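PDB 5ZHB: cellobiose 2-epimerase from Caldibacillus thermoamylovorans, which catalyses the epimerisation at C2 of the reducing-end glucose of cellobiose, converting it to 4-O-beta-D-glucosyl-D-mannose. Local coordinates for residues A[249-253]-A[311-316]; A[306-311]-A[376-380]. All blocks are in the same frame, centred on the assembly; numbering follows the deposited sequence.

Contact 1 of 2, residues A[249-253]-A[311-316]; sequences IEASW and EAMVGF
Build both segments, 249-253 and 311-316, as alpha-helix, with their axes approaching to 8.0 Å. The register sets E250 CA 5.1 Å from E311 CA and W253 CA 5.1 Å from G315 CA. I249 (chi1 t, chi2 p) is the knob, fitting a hole formed by E311, A312, G315 and F316: its CG2 lies 3.6 Å from A312 CA and its CD1 3.7 Å from F316 CD1. The hole depends on G315 having no side chain, since a beta carbon there would come within 2.6 Å of I249 CG1. W253 takes chi1 p, which sends its indole NE1 to donate to E311 OE1 at 2.8 Å, while V314 CG1 makes a CH-pi contact 3.4 Å from the centroid of the five-membered ring. E311 (m, m) turns its other oxygen, OE2, to H376 and R379. The two segments belong to successive inner helices, 245-262 and 306-323, crossing at 38° in the same general direction within the (alpha/alpha)6 barrel of this epimerase family.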
loop_
_atom_site.group_PDB
_atom_site.type_symbol
_atom_site.label_atom_id
_atom_site.label_comp_id
_atom_site.label_asym_id
_atom_site.label_seq_id
_atom_site.Cartn_x
_atom_site.Cartn_y
_atom_site.Cartn_z
ATOM N N ILE A 249 -9.291 6.314 -4.000
ATOM C CA ILE A 249 -8.462 7.112 -4.872
ATOM C C ILE A 249 -7.157 6.372 -5.161
ATOM O O ILE A 249 -6.622 6.453 -6.267
ATOM C CB ILE A 249 -8.286 8.541 -4.316
ATOM C CG1 ILE A 249 -7.667 9.456 -5.353
ATOM C CG2 ILE A 249 -7.518 8.580 -2.986
ATOM C CD1 ILE A 249 -8.445 9.517 -6.659
ATOM N N GLU A 250 -6.671 5.599 -4.178
ATOM C CA GLU A 250 -5.553 4.701 -4.406
ATOM C C GLU A 250 -5.901 3.678 -5.489
ATOM O O GLU A 250 -5.134 3.502 -6.422
ATOM C CB GLU A 250 -5.232 3.998 -3.083
ATOM C CG GLU A 250 -4.059 3.021 -3.194
ATOM C CD GLU A 250 -3.778 2.260 -1.896
ATOM O OE1 GLU A 250 -4.716 2.083 -1.080
ATOM O OE2 GLU A 250 -2.607 1.864 -1.695
ATOM N N ALA A 251 -7.036 2.989 -5.334
ATOM C CA ALA A 251 -7.476 1.981 -6.283
ATOM C C ALA A 251 -7.611 2.549 -7.695
ATOM O O ALA A 251 -7.226 1.895 -8.660
ATOM C CB ALA A 251 -8.803 1.411 -5.838
ATOM N N SER A 252 -8.138 3.781 -7.789
ATOM C CA SER A 252 -8.276 4.437 -9.082
ATOM C C SER A 252 -6.980 4.319 -9.867
ATOM O O SER A 252 -6.990 3.847 -10.991
ATOM C CB SER A 252 -8.697 5.871 -8.932
ATOM O OG SER A 252 -8.693 6.538 -10.182
ATOM N N TRP A 253 -5.845 4.740 -9.294
ATOM C CA TRP A 253 -4.631 4.799 -10.087
ATOM C C TRP A 253 -3.890 3.465 -10.119
ATOM O O TRP A 253 -3.234 3.173 -11.120
ATOM C CB TRP A 253 -3.730 5.950 -9.646
ATOM C CG TRP A 253 -2.939 5.744 -8.385
ATOM C CD1 TRP A 253 -3.304 6.088 -7.123
ATOM C CD2 TRP A 253 -1.612 5.202 -8.285
ATOM N NE1 TRP A 253 -2.325 5.739 -6.233
ATOM C CE2 TRP A 253 -1.268 5.217 -6.920
ATOM C CE3 TRP A 253 -0.684 4.711 -9.201
ATOM C CZ2 TRP A 253 -0.032 4.768 -6.467
ATOM C CZ3 TRP A 253 0.538 4.249 -8.753
ATOM C CH2 TRP A 253 0.872 4.324 -7.405
ATOM N N GLU A 311 -2.058 9.213 -1.360
ATOM C CA GLU A 311 -2.774 8.455 -2.388
ATOM C C GLU A 311 -3.718 9.383 -3.154
ATOM O O GLU A 311 -3.908 9.208 -4.348
ATOM C CB GLU A 311 -3.536 7.254 -1.835
ATOM C CG GLU A 311 -2.614 6.168 -1.275
ATOM C CD GLU A 311 -1.594 5.579 -2.207
ATOM O OE1 GLU A 311 -1.843 5.631 -3.428
ATOM O OE2 GLU A 311 -0.519 5.092 -1.725
ATOM N N ALA A 312 -4.344 10.334 -2.475
ATOM C CA ALA A 312 -5.202 11.293 -3.176
ATOM C C ALA A 312 -4.374 12.141 -4.148
ATOM O O ALA A 312 -4.793 12.394 -5.286
ATOM C CB ALA A 312 -5.952 12.138 -2.175
ATOM N N MET A 313 -3.170 12.553 -3.731
ATOM C CA MET A 313 -2.327 13.348 -4.630
ATOM C C MET A 313 -1.985 12.531 -5.871
ATOM O O MET A 313 -2.068 13.036 -6.996
ATOM C CB MET A 313 -1.063 13.909 -3.951
ATOM C CG MET A 313 -1.368 15.067 -3.034
ATOM S SD MET A 313 0.041 15.825 -2.187
ATOM C CE MET A 313 0.540 14.605 -0.960
ATOM N N VAL A 314 -1.663 11.242 -5.714
ATOM C CA VAL A 314 -1.279 10.461 -6.874
ATOM C C VAL A 314 -2.516 10.239 -7.759
ATOM O O VAL A 314 -2.458 10.422 -8.968
ATOM C CB VAL A 314 -0.570 9.140 -6.520
ATOM C CG1 VAL A 314 -0.246 8.314 -7.765
ATOM C CG2 VAL A 314 0.700 9.411 -5.712
ATOM N N GLY A 315 -3.627 9.825 -7.157
ATOM C CA GLY A 315 -4.791 9.425 -7.919
ATOM C C GLY A 315 -5.376 10.628 -8.650
ATOM O O GLY A 315 -5.787 10.496 -9.790
ATOM N N PHE A 316 -5.338 11.785 -7.993
ATOM C CA PHE A 316 -5.844 13.015 -8.591
ATOM C C PHE A 316 -4.956 13.459 -9.747
ATOM O O PHE A 316 -5.481 13.897 -10.777
ATOM C CB PHE A 316 -6.063 14.082 -7.532
ATOM C CG PHE A 316 -7.253 13.912 -6.603
ATOM C CD1 PHE A 316 -8.386 13.165 -6.936
ATOM C CD2 PHE A 316 -7.260 14.565 -5.388
ATOM C CE1 PHE A 316 -9.456 13.061 -6.049
ATOM C CE2 PHE A 316 -8.341 14.481 -4.518
ATOM C CZ PHE A 316 -9.420 13.707 -4.840
HETATM O O HOH W 1 -6.646 8.069 -10.917
#

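Contact 2 of 2, residues A[306-311]-A[376-380]; sequences WWVQVE and HNARF
A His-carboxylate hydrogen bond, H376 ND1 donating to E311 OE2 at 2.7 Å, joins two neighbouring inner helices of the (alpha/alpha)6 barrel, 306-311 at the start of one and 376-380 near the start of the next. In relatives, histidines of the inner helices act in the active site, so a place in the epimerase site is probable for H376. R379 NH2 forms a salt bridge with E311 OE2 at 2.8 Å, and a water hydrogen-bonds to the same oxygen at 2.8 Å. That water also donates to H376 O and accepts from R379 NE, so the carboxylate is tied to the backbone as well as to both side chains. Both segments are alpha-helical, nearly parallel at 16°, with axes 9.0 Å apart at closest approach; W307 CA faces H376 CA at 5.8 Å and V310 CA faces F380 CA at 5.9 Å. R379 reaches E311 by a t, t, p chain, and its NH1 is held by a salt bridge to E191. H376 (chi1 m) is the knob among W306, W307, V310 and E311. W307 CB lies over its imidazole, 3.6 Å from the ring centroid, a CH-pi contact; the W307 five-membered ring makes an offset stack with the H376 imidazole, centroids 5.0 Å apart and planes at 25°. On the W306 side a second water accepts from both W306 NE1 (2.8 Å) and N377 N (3.0 Å). V310 (chi1 m) packs further along, its CG2 3.4 Å from H376 O and its CB 3.6 Å from F380 CB.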
loop_
_atom_site.group_PDB
_atom_site.type_symbol
_atom_site.label_atom_id
_atom_site.label_comp_id
_atom_site.label_asym_id
_atom_site.label_seq_id
_atom_site.Cartn_x
_atom_site.Cartn_y
_atom_site.Cartn_z
ATOM N N TRP A 306 -2.207 10.181 7.042
ATOM C CA TRP A 306 -1.104 10.503 6.149
ATOM C C TRP A 306 -1.238 9.795 4.797
ATOM O O TRP A 306 -1.143 10.439 3.736
ATOM C CB TRP A 306 0.264 10.249 6.835
ATOM C CG TRP A 306 0.894 8.919 6.517
ATOM C CD1 TRP A 306 1.834 8.705 5.558
ATOM C CD2 TRP A 306 0.582 7.630 7.066
ATOM N NE1 TRP A 306 2.167 7.381 5.513
ATOM C CE2 TRP A 306 1.408 6.689 6.408
ATOM C CE3 TRP A 306 -0.288 7.173 8.053
ATOM C CZ2 TRP A 306 1.353 5.321 6.667
ATOM C CZ3 TRP A 306 -0.312 5.824 8.339
ATOM C CH2 TRP A 306 0.499 4.917 7.665
ATOM N N TRP A 307 -1.492 8.493 4.802
ATOM C CA TRP A 307 -1.469 7.725 3.560
ATOM C C TRP A 307 -2.620 8.125 2.637
ATOM O O TRP A 307 -2.445 8.087 1.420
ATOM C CB TRP A 307 -1.443 6.205 3.799
ATOM C CG TRP A 307 -2.692 5.573 4.357
ATOM C CD1 TRP A 307 -2.953 5.263 5.657
ATOM C CD2 TRP A 307 -3.831 5.117 3.600
ATOM N NE1 TRP A 307 -4.187 4.686 5.772
ATOM C CE2 TRP A 307 -4.751 4.587 4.524
ATOM C CE3 TRP A 307 -4.160 5.115 2.234
ATOM C CZ2 TRP A 307 -5.975 4.044 4.122
ATOM C CZ3 TRP A 307 -5.359 4.561 1.840
ATOM C CH2 TRP A 307 -6.267 4.048 2.775
ATOM N N VAL A 308 -3.752 8.530 3.244
ATOM C CA VAL A 308 -4.911 8.971 2.475
ATOM C C VAL A 308 -4.571 10.217 1.654
ATOM O O VAL A 308 -4.841 10.269 0.453
ATOM C CB VAL A 308 -6.109 9.186 3.423
ATOM C CG1 VAL A 308 -7.274 9.852 2.694
ATOM C CG2 VAL A 308 -6.529 7.910 4.144
ATOM N N GLN A 309 -3.821 11.148 2.244
ATOM C CA GLN A 309 -3.491 12.386 1.571
ATOM C C GLN A 309 -2.606 12.086 0.367
ATOM O O GLN A 309 -2.835 12.604 -0.720
ATOM C CB GLN A 309 -2.795 13.375 2.500
ATOM C CG GLN A 309 -3.449 13.577 3.859
ATOM C CD GLN A 309 -4.919 13.933 3.787
ATOM O OE1 GLN A 309 -5.319 14.802 3.018
ATOM N NE2 GLN A 309 -5.747 13.192 4.505
ATOM N N VAL A 310 -1.563 11.269 0.539
ATOM C CA VAL A 310 -0.642 11.077 -0.571
ATOM C C VAL A 310 -1.267 10.229 -1.694
ATOM O O VAL A 310 -0.938 10.427 -2.849
ATOM C CB VAL A 310 0.704 10.454 -0.135
ATOM C CG1 VAL A 310 1.341 11.241 0.998
ATOM C CG2 VAL A 310 0.611 8.986 0.226
ATOM N N GLU A 311 -2.058 9.213 -1.360
ATOM C CA GLU A 311 -2.774 8.455 -2.388
ATOM C C GLU A 311 -3.718 9.383 -3.154
ATOM O O GLU A 311 -3.908 9.208 -4.348
ATOM C CB GLU A 311 -3.536 7.254 -1.835
ATOM C CG GLU A 311 -2.614 6.168 -1.275
ATOM C CD GLU A 311 -1.594 5.579 -2.207
ATOM O OE1 GLU A 311 -1.843 5.631 -3.428
ATOM O OE2 GLU A 311 -0.519 5.092 -1.725
ATOM N N HIS A 376 3.937 4.370 1.325
ATOM C CA HIS A 376 2.929 5.270 0.758
ATOM C C HIS A 376 3.543 6.623 0.368
ATOM O O HIS A 376 3.337 7.121 -0.751
ATOM C CB HIS A 376 1.762 5.455 1.712
ATOM C CG HIS A 376 0.732 4.362 1.781
ATOM N ND1 HIS A 376 -0.104 4.045 0.724
ATOM C CD2 HIS A 376 0.445 3.491 2.770
ATOM C CE1 HIS A 376 -0.875 3.008 1.078
ATOM N NE2 HIS A 376 -0.587 2.678 2.333
ATOM N N ASN A 377 4.242 7.243 1.312
ATOM C CA ASN A 377 4.768 8.584 1.095
ATOM C C ASN A 377 5.960 8.590 0.121
ATOM O O ASN A 377 6.048 9.507 -0.716
ATOM C CB ASN A 377 4.961 9.341 2.408
ATOM C CG ASN A 377 5.945 8.721 3.374
ATOM O OD1 ASN A 377 6.309 7.553 3.226
ATOM N ND2 ASN A 377 6.326 9.486 4.396
ATOM N N ALA A 378 6.860 7.598 0.188
ATOM C CA ALA A 378 7.915 7.491 -0.804
ATOM C C ALA A 378 7.353 7.275 -2.201
ATOM O O ALA A 378 7.790 7.928 -3.150
ATOM C CB ALA A 378 8.887 6.389 -0.488
ATOM N N ARG A 379 6.433 6.309 -2.323
ATOM C CA ARG A 379 5.814 6.003 -3.591
ATOM C C ARG A 379 5.178 7.264 -4.192
ATOM O O ARG A 379 5.317 7.503 -5.390
ATOM C CB ARG A 379 4.811 4.855 -3.424
ATOM C CG ARG A 379 4.233 4.475 -4.779
ATOM C CD ARG A 379 3.360 3.249 -4.821
ATOM N NE ARG A 379 2.140 3.430 -4.037
ATOM C CZ ARG A 379 1.216 2.483 -3.860
ATOM N NH1 ARG A 379 1.349 1.314 -4.450
ATOM N NH2 ARG A 379 0.150 2.733 -3.112
ATOM N N PHE A 380 4.477 8.061 -3.373
ATOM C CA PHE A 380 3.882 9.284 -3.867
ATOM C C PHE A 380 4.945 10.186 -4.509
ATOM O O PHE A 380 4.746 10.651 -5.636
ATOM C CB PHE A 380 3.051 9.954 -2.768
ATOM C CG PHE A 380 3.204 11.461 -2.676
ATOM C CD1 PHE A 380 2.636 12.302 -3.633
ATOM C CD2 PHE A 380 3.912 12.032 -1.625
ATOM C CE1 PHE A 380 2.752 13.677 -3.513
ATOM C CE2 PHE A 380 4.031 13.403 -1.512
ATOM C CZ PHE A 380 3.473 14.223 -2.469
HETATM O O HOH W 2 4.197 6.142 4.111
HETATM O O HOH W 3 1.669 6.167 -3.008
#

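How the contacts relate
From the N terminus, the first contact segment reached lies on helix 245-262, after seven earlier helices; the chain then passes through helix 267-283 and the hairpin strands 294-296 and 299-305 before helix 306-323 returns to it, and contact 1 closes that loop. Helix 326-343 and strand 355-356 lead on to helix 375-387, where contact 2 closes a second loop. Because 306-311 precedes 311-316, the segments alternate and the two loops cross, overlapping at E311, the shared residue. Three successive inner helices of the barrel are thereby joined side by side through the middle one. Direct touches complete the join: M313 CE packs 3.3 Å from F380 CZ, and W253 CZ2 lies 3.5 Å from R379 NE.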